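Local atomic coordinates of chromosome partition protein Smc (Pyrococcus furiosus, PDB entry 3KTA), a protein that probably binds DNA and hydrolyses ATP through an ABC-type head domain to drive chromosome condensation and partitioning. Residues A[95-103]-A[112-120]. Sequence-based numbering, arbitrary orientation.
Sequences IDEDEVVIR and SSYWLNGRR
Arg103 and Trp115 face each other as a hydrogen-bonded pair of an antiparallel beta hairpin, strands 99-106 and 112-116, in the N-terminal half of the SMC ABC-type ATPase head. Their backbones exchange two bonds, Arg103 N to Trp115 O and Trp115 N to Arg103 O, and their side chains rise from the same face of the sheet. The Arg103 chain can be followed outward across the indole: CB and CG brush CE3, NE passes above CE3 and CD2, and a bend at chi3 (57°) lays the guanidinium flat on the ring. Arg103 CZ sits 3.6 Å from the centroid of the Trp115 six-membered ring, a cation-pi stack with planes about 16° apart. NH1 lies over CH2 and CZ3 and also forms a salt bridge with Glu81 of the adjoining strand, while Arg103 NH2 ends 3.3 Å from CE2 of Trp115. Arginine suits this place because its flat cation can stack and still bond through its N-H groups; tryptophan offers a broad face, whose other side takes the aliphatic CD of Arg120. With an alanine in place of Trp115, the Arg103 guanidinium would probably keep its Glu81 partner but lose the surface that holds it flat.

On the opposite face, Leu116 CD1 meets Val100 CG1 at 3.9 Å and Ile102 CG1, and Ile95 CD1 reaches it tip to tip from the preceding loop; Leu116 and Ile102 also pack on Ile126 and Leu130 of helix 123-132. At the end of the strand, Asn117 opens the central pair of a type I' turn, where asparagine tolerates the positive phi and Gly118 accepts the next. Asn117 N donates to Val101 O, which also accepts from a water bound by Gly118 N. The Asn117 side chain supplies the acceptor that a backbone carbonyl would give in a regular pair: Asn117 OD1 accepts from Val101 N at 2.8 Å, nearly straight at 166°.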
ATOM      1  N   ILE A  95      -5.446 -20.161 -11.117  1.00 20.05           N
ATOM      2  CA  ILE A  95      -5.729 -20.118 -12.544  1.00 20.51           C
ATOM      3  C   ILE A  95      -4.467 -20.595 -13.246  1.00 23.82           C
ATOM      4  O   ILE A  95      -3.375 -20.104 -12.950  1.00 22.30           O
ATOM      5  CB  ILE A  95      -6.035 -18.684 -13.018  1.00 22.16           C
ATOM      6  CG1 ILE A  95      -7.303 -18.145 -12.348  1.00 22.83           C
ATOM      7  CG2 ILE A  95      -6.169 -18.630 -14.540  1.00 23.54           C
ATOM      8  CD1 ILE A  95      -7.563 -16.677 -12.647  1.00 24.06           C
ATOM      9  N   ASP A  96      -4.610 -21.553 -14.161  1.00 21.62           N
ATOM     10  CA  ASP A  96      -3.457 -22.163 -14.810  1.00 22.30           C
ATOM     11  C   ASP A  96      -2.937 -21.305 -15.953  1.00 24.93           C
ATOM     12  O   ASP A  96      -2.846 -21.761 -17.097  1.00 26.20           O
ATOM     13  CB  ASP A  96      -3.805 -23.568 -15.323  1.00 25.89           C
ATOM     14  CG  ASP A  96      -2.571 -24.384 -15.675  0.75 28.45           C
ATOM     15  OD1 ASP A  96      -1.445 -23.924 -15.395  1.00 28.38           O
ATOM     16  OD2 ASP A  96      -2.726 -25.489 -16.234  0.48 29.22           O
ATOM     17  N   GLU A  97      -2.602 -20.056 -15.641  1.00 19.10           N
ATOM     18  CA  GLU A  97      -2.031 -19.142 -16.622  1.00 20.59           C
ATOM     19  C   GLU A  97      -0.922 -18.312 -15.996  1.00 19.25           C
ATOM     20  O   GLU A  97      -1.026 -17.928 -14.829  1.00 18.35           O
ATOM     21  CB  GLU A  97      -3.109 -18.188 -17.133  1.00 20.76           C
ATOM     22  CG  GLU A  97      -4.269 -18.873 -17.831  1.00 25.77           C
ATOM     23  CD  GLU A  97      -3.903 -19.378 -19.207  0.92 28.29           C
ATOM     24  OE1 GLU A  97      -2.911 -18.884 -19.774  0.91 27.68           O
ATOM     25  OE2 GLU A  97      -4.615 -20.268 -19.723  0.90 27.41           O
ATOM     26  N   ASP A  98       0.121 -18.026 -16.769  1.00 18.35           N
ATOM     27  CA  ASP A  98       1.210 -17.162 -16.299  1.00 19.16           C
ATOM     28  C   ASP A  98       0.818 -15.700 -16.168  1.00 16.61           C
ATOM     29  O   ASP A  98       1.525 -14.930 -15.517  1.00 16.98           O
ATOM     30  CB  ASP A  98       2.409 -17.238 -17.241  1.00 20.75           C
ATOM     31  CG  ASP A  98       3.151 -18.542 -17.137  0.56 21.89           C
ATOM     32  OD1 ASP A  98       2.887 -19.315 -16.190  1.00 21.10           O
ATOM     33  OD2 ASP A  98       4.014 -18.783 -18.007  0.75 21.28           O
ATOM     34  N   GLU A  99      -0.280 -15.312 -16.813  1.00 19.81           N
ATOM     35  CA  GLU A  99      -0.778 -13.944 -16.718  1.00 21.18           C
ATOM     36  C   GLU A  99      -2.238 -13.964 -16.297  1.00 20.39           C
ATOM     37  O   GLU A  99      -3.038 -14.744 -16.828  1.00 20.10           O
ATOM     38  CB  GLU A  99      -0.632 -13.228 -18.062  1.00 21.67           C
ATOM     39  CG  GLU A  99      -1.150 -11.792 -18.064  1.00 25.93           C
ATOM     40  CD  GLU A  99      -1.159 -11.191 -19.461  0.59 26.66           C
ATOM     41  OE1 GLU A  99      -2.064 -11.527 -20.259  0.60 29.90           O
ATOM     42  OE2 GLU A  99      -0.254 -10.390 -19.761  0.96 29.73           O
ATOM     43  N   VAL A 100      -2.585 -13.122 -15.325  1.00 16.93           N
ATOM     44  CA  VAL A 100      -3.972 -12.946 -14.916  1.00 15.35           C
ATOM     45  C   VAL A 100      -4.326 -11.486 -15.109  1.00 15.77           C
ATOM     46  O   VAL A 100      -3.701 -10.616 -14.496  1.00 16.63           O
ATOM     47  CB  VAL A 100      -4.191 -13.340 -13.440  1.00 16.28           C
ATOM     48  CG1 VAL A 100      -5.586 -12.918 -12.952  1.00 16.11           C
ATOM     49  CG2 VAL A 100      -3.968 -14.856 -13.248  1.00 17.94           C
ATOM     50  N   VAL A 101      -5.311 -11.220 -15.966  1.00 15.55           N
ATOM     51  CA  VAL A 101      -5.683  -9.847 -16.306  1.00 15.18           C
ATOM     52  C   VAL A 101      -7.087  -9.613 -15.784  1.00 16.33           C
ATOM     53  O   VAL A 101      -8.024 -10.356 -16.115  1.00 16.88           O
ATOM     54  CB  VAL A 101      -5.665  -9.608 -17.842  1.00 16.49           C
ATOM     55  CG1 VAL A 101      -5.992  -8.131 -18.183  1.00 16.85           C
ATOM     56  CG2 VAL A 101      -4.314  -9.991 -18.437  1.00 20.49           C
ATOM     57  N   ILE A 102      -7.243  -8.576 -14.973  1.00 15.29           N
ATOM     58  CA  ILE A 102      -8.551  -8.190 -14.476  1.00 12.48           C
ATOM     59  C   ILE A 102      -8.869  -6.786 -14.989  1.00 14.94           C
ATOM     60  O   ILE A 102      -8.008  -5.904 -14.971  1.00 15.36           O
ATOM     61  CB  ILE A 102      -8.596  -8.219 -12.943  1.00 13.91           C
ATOM     62  CG1 ILE A 102      -8.410  -9.651 -12.432  1.00 14.78           C
ATOM     63  CG2 ILE A 102      -9.892  -7.632 -12.434  1.00 15.60           C
ATOM     64  CD1 ILE A 102      -8.180  -9.737 -10.925  1.00 18.96           C
ATOM     65  N   ARG A 103     -10.092  -6.591 -15.478  1.00 13.90           N
ATOM     66  CA  ARG A 103     -10.500  -5.290 -15.999  1.00 14.12           C
ATOM     67  C   ARG A 103     -11.833  -4.916 -15.379  1.00 16.34           C
ATOM     68  O   ARG A 103     -12.705  -5.769 -15.219  1.00 15.18           O
ATOM     69  CB  ARG A 103     -10.633  -5.322 -17.531  1.00 16.38           C
ATOM     70  CG  ARG A 103     -11.119  -4.013 -18.133  1.00 19.35           C
ATOM     71  CD  ARG A 103     -10.631  -3.850 -19.569  1.00 24.69           C
ATOM     72  NE  ARG A 103     -11.049  -4.952 -20.431  1.00 25.47           N
ATOM     73  CZ  ARG A 103     -12.082  -4.897 -21.269  1.00 28.10           C
ATOM     74  NH1 ARG A 103     -12.820  -3.796 -21.354  1.00 25.39           N
ATOM     75  NH2 ARG A 103     -12.379  -5.953 -22.022  1.00 27.16           N
ATOM     76  N   SER A 112     -20.963  -1.334 -13.106  1.00 24.81           N
ATOM     77  CA  SER A 112     -19.639  -1.816 -13.462  1.00 25.55           C
ATOM     78  C   SER A 112     -19.692  -3.137 -14.214  1.00 22.37           C
ATOM     79  O   SER A 112     -20.479  -4.024 -13.876  1.00 25.94           O
ATOM     80  CB  SER A 112     -18.775  -2.013 -12.208  1.00 26.12           C
ATOM     81  OG  SER A 112     -18.210  -0.791 -11.766  1.00 26.28           O
ATOM     82  N   SER A 113     -18.832  -3.258 -15.219  1.00 20.85           N
ATOM     83  CA  SER A 113     -18.600  -4.506 -15.928  1.00 19.66           C
ATOM     84  C   SER A 113     -17.197  -4.988 -15.575  1.00 20.12           C
ATOM     85  O   SER A 113     -16.299  -4.170 -15.366  1.00 18.44           O
ATOM     86  CB  SER A 113     -18.692  -4.285 -17.435  1.00 24.24           C
ATOM     87  OG  SER A 113     -19.991  -3.837 -17.795  1.00 27.75           O
ATOM     88  N   TYR A 114     -17.014  -6.307 -15.508  1.00 18.26           N
ATOM     89  CA  TYR A 114     -15.715  -6.890 -15.193  1.00 18.12           C
ATOM     90  C   TYR A 114     -15.298  -7.949 -16.220  1.00 18.21           C
ATOM     91  O   TYR A 114     -16.149  -8.620 -16.818  1.00 16.46           O
ATOM     92  CB  TYR A 114     -15.758  -7.575 -13.819  1.00 18.86           C
ATOM     93  CG  TYR A 114     -15.861  -6.655 -12.622  1.00 19.70           C
ATOM     94  CD1 TYR A 114     -17.093  -6.198 -12.176  1.00 24.85           C
ATOM     95  CD2 TYR A 114     -14.726  -6.269 -11.919  1.00 21.39           C
ATOM     96  CE1 TYR A 114     -17.193  -5.361 -11.072  1.00 22.49           C
ATOM     97  CE2 TYR A 114     -14.820  -5.436 -10.801  1.00 22.21           C
ATOM     98  CZ  TYR A 114     -16.053  -4.992 -10.391  1.00 24.49           C
ATOM     99  OH  TYR A 114     -16.152  -4.173  -9.291  1.00 28.34           O
ATOM    100  N   TRP A 115     -13.989  -8.104 -16.407  1.00 14.27           N
ATOM    101  CA  TRP A 115     -13.420  -9.168 -17.237  1.00 16.62           C
ATOM    102  C   TRP A 115     -12.306  -9.840 -16.459  1.00 16.50           C
ATOM    103  O   TRP A 115     -11.582  -9.184 -15.714  1.00 15.90           O
ATOM    104  CB  TRP A 115     -12.816  -8.626 -18.534  1.00 15.68           C
ATOM    105  CG  TRP A 115     -13.790  -8.024 -19.503  1.00 17.28           C
ATOM    106  CD1 TRP A 115     -14.229  -8.583 -20.667  1.00 22.11           C
ATOM    107  CD2 TRP A 115     -14.422  -6.743 -19.410  1.00 18.74           C
ATOM    108  NE1 TRP A 115     -15.101  -7.730 -21.304  1.00 20.19           N
ATOM    109  CE2 TRP A 115     -15.240  -6.595 -20.548  1.00 22.14           C
ATOM    110  CE3 TRP A 115     -14.375  -5.703 -18.474  1.00 19.06           C
ATOM    111  CZ2 TRP A 115     -16.009  -5.452 -20.770  1.00 23.58           C
ATOM    112  CZ3 TRP A 115     -15.136  -4.577 -18.690  1.00 20.87           C
ATOM    113  CH2 TRP A 115     -15.943  -4.454 -19.834  1.00 23.64           C
ATOM    114  N   LEU A 116     -12.183 -11.151 -16.632  1.00 14.42           N
ATOM    115  CA  LEU A 116     -11.081 -11.918 -16.089  1.00 14.01           C
ATOM    116  C   LEU A 116     -10.465 -12.695 -17.243  1.00 15.11           C
ATOM    117  O   LEU A 116     -11.148 -13.478 -17.910  1.00 16.39           O
ATOM    118  CB  LEU A 116     -11.567 -12.874 -14.996  1.00 17.17           C
ATOM    119  CG  LEU A 116     -10.573 -13.926 -14.513  1.00 16.12           C
ATOM    120  CD1 LEU A 116      -9.374 -13.272 -13.809  1.00 17.27           C
ATOM    121  CD2 LEU A 116     -11.268 -14.920 -13.575  1.00 19.00           C
ATOM    122  N   ASN A 117      -9.194 -12.453 -17.513  1.00 14.56           N
ATOM    123  CA  ASN A 117      -8.532 -13.090 -18.644  1.00 16.56           C
ATOM    124  C   ASN A 117      -9.323 -13.019 -19.951  1.00 20.54           C
ATOM    125  O   ASN A 117      -9.408 -13.993 -20.700  1.00 20.49           O
ATOM    126  CB  ASN A 117      -8.137 -14.530 -18.311  1.00 18.82           C
ATOM    127  CG  ASN A 117      -6.987 -14.590 -17.323  1.00 23.18           C
ATOM    128  OD1 ASN A 117      -6.328 -13.582 -17.081  1.00 23.78           O
ATOM    129  ND2 ASN A 117      -6.737 -15.770 -16.752  1.00 28.38           N
ATOM    130  N   GLY A 118      -9.897 -11.852 -20.213  1.00 17.76           N
ATOM    131  CA  GLY A 118     -10.496 -11.581 -21.502  1.00 19.58           C
ATOM    132  C   GLY A 118     -11.905 -12.108 -21.632  1.00 19.65           C
ATOM    133  O   GLY A 118     -12.495 -12.026 -22.711  1.00 20.91           O
ATOM    134  N   ARG A 119     -12.443 -12.641 -20.536  1.00 18.26           N
ATOM    135  CA  ARG A 119     -13.825 -13.123 -20.520  1.00 17.82           C
ATOM    136  C   ARG A 119     -14.636 -12.353 -19.483  1.00 17.40           C
ATOM    137  O   ARG A 119     -14.134 -12.075 -18.400  1.00 16.47           O
ATOM    138  CB  ARG A 119     -13.855 -14.628 -20.233  1.00 20.27           C
ATOM    139  CG  ARG A 119     -13.174 -15.421 -21.348  1.00 24.52           C
ATOM    140  CD  ARG A 119     -12.453 -16.670 -20.857  1.00 32.37           C
ATOM    141  NE  ARG A 119     -11.601 -17.309 -21.873  1.00 31.10           N
ATOM    142  CZ  ARG A 119     -11.136 -16.727 -22.986  1.00 33.87           C
ATOM    143  NH1 ARG A 119     -11.425 -15.464 -23.276  1.00 28.91           N
ATOM    144  NH2 ARG A 119     -10.365 -17.418 -23.825  1.00 31.44           N
ATOM    145  N   ARG A 120     -15.875 -11.990 -19.816  1.00 17.18           N
ATOM    146  CA  ARG A 120     -16.729 -11.300 -18.846  1.00 17.33           C
ATOM    147  C   ARG A 120     -16.863 -12.108 -17.542  1.00 18.20           C
ATOM    148  O   ARG A 120     -16.944 -13.341 -17.554  1.00 19.61           O
ATOM    149  CB  ARG A 120     -18.111 -10.984 -19.448  1.00 21.53           C
ATOM    150  CG  ARG A 120     -18.091  -9.869 -20.514  1.00 21.69           C
ATOM    151  CD  ARG A 120     -17.663  -8.537 -19.916  1.00 24.77           C
ATOM    152  NE  ARG A 120     -18.617  -8.093 -18.909  1.00 25.14           N
ATOM    153  CZ  ARG A 120     -19.760  -7.477 -19.189  1.00 32.19           C
ATOM    154  NH1 ARG A 120     -20.086  -7.204 -20.453  1.00 26.46           N
ATOM    155  NH2 ARG A 120     -20.574  -7.122 -18.203  1.00 28.94           N
TER
HETATM  156  O   HOH W   1      -9.489  -9.393 -18.578  1.00 19.64           O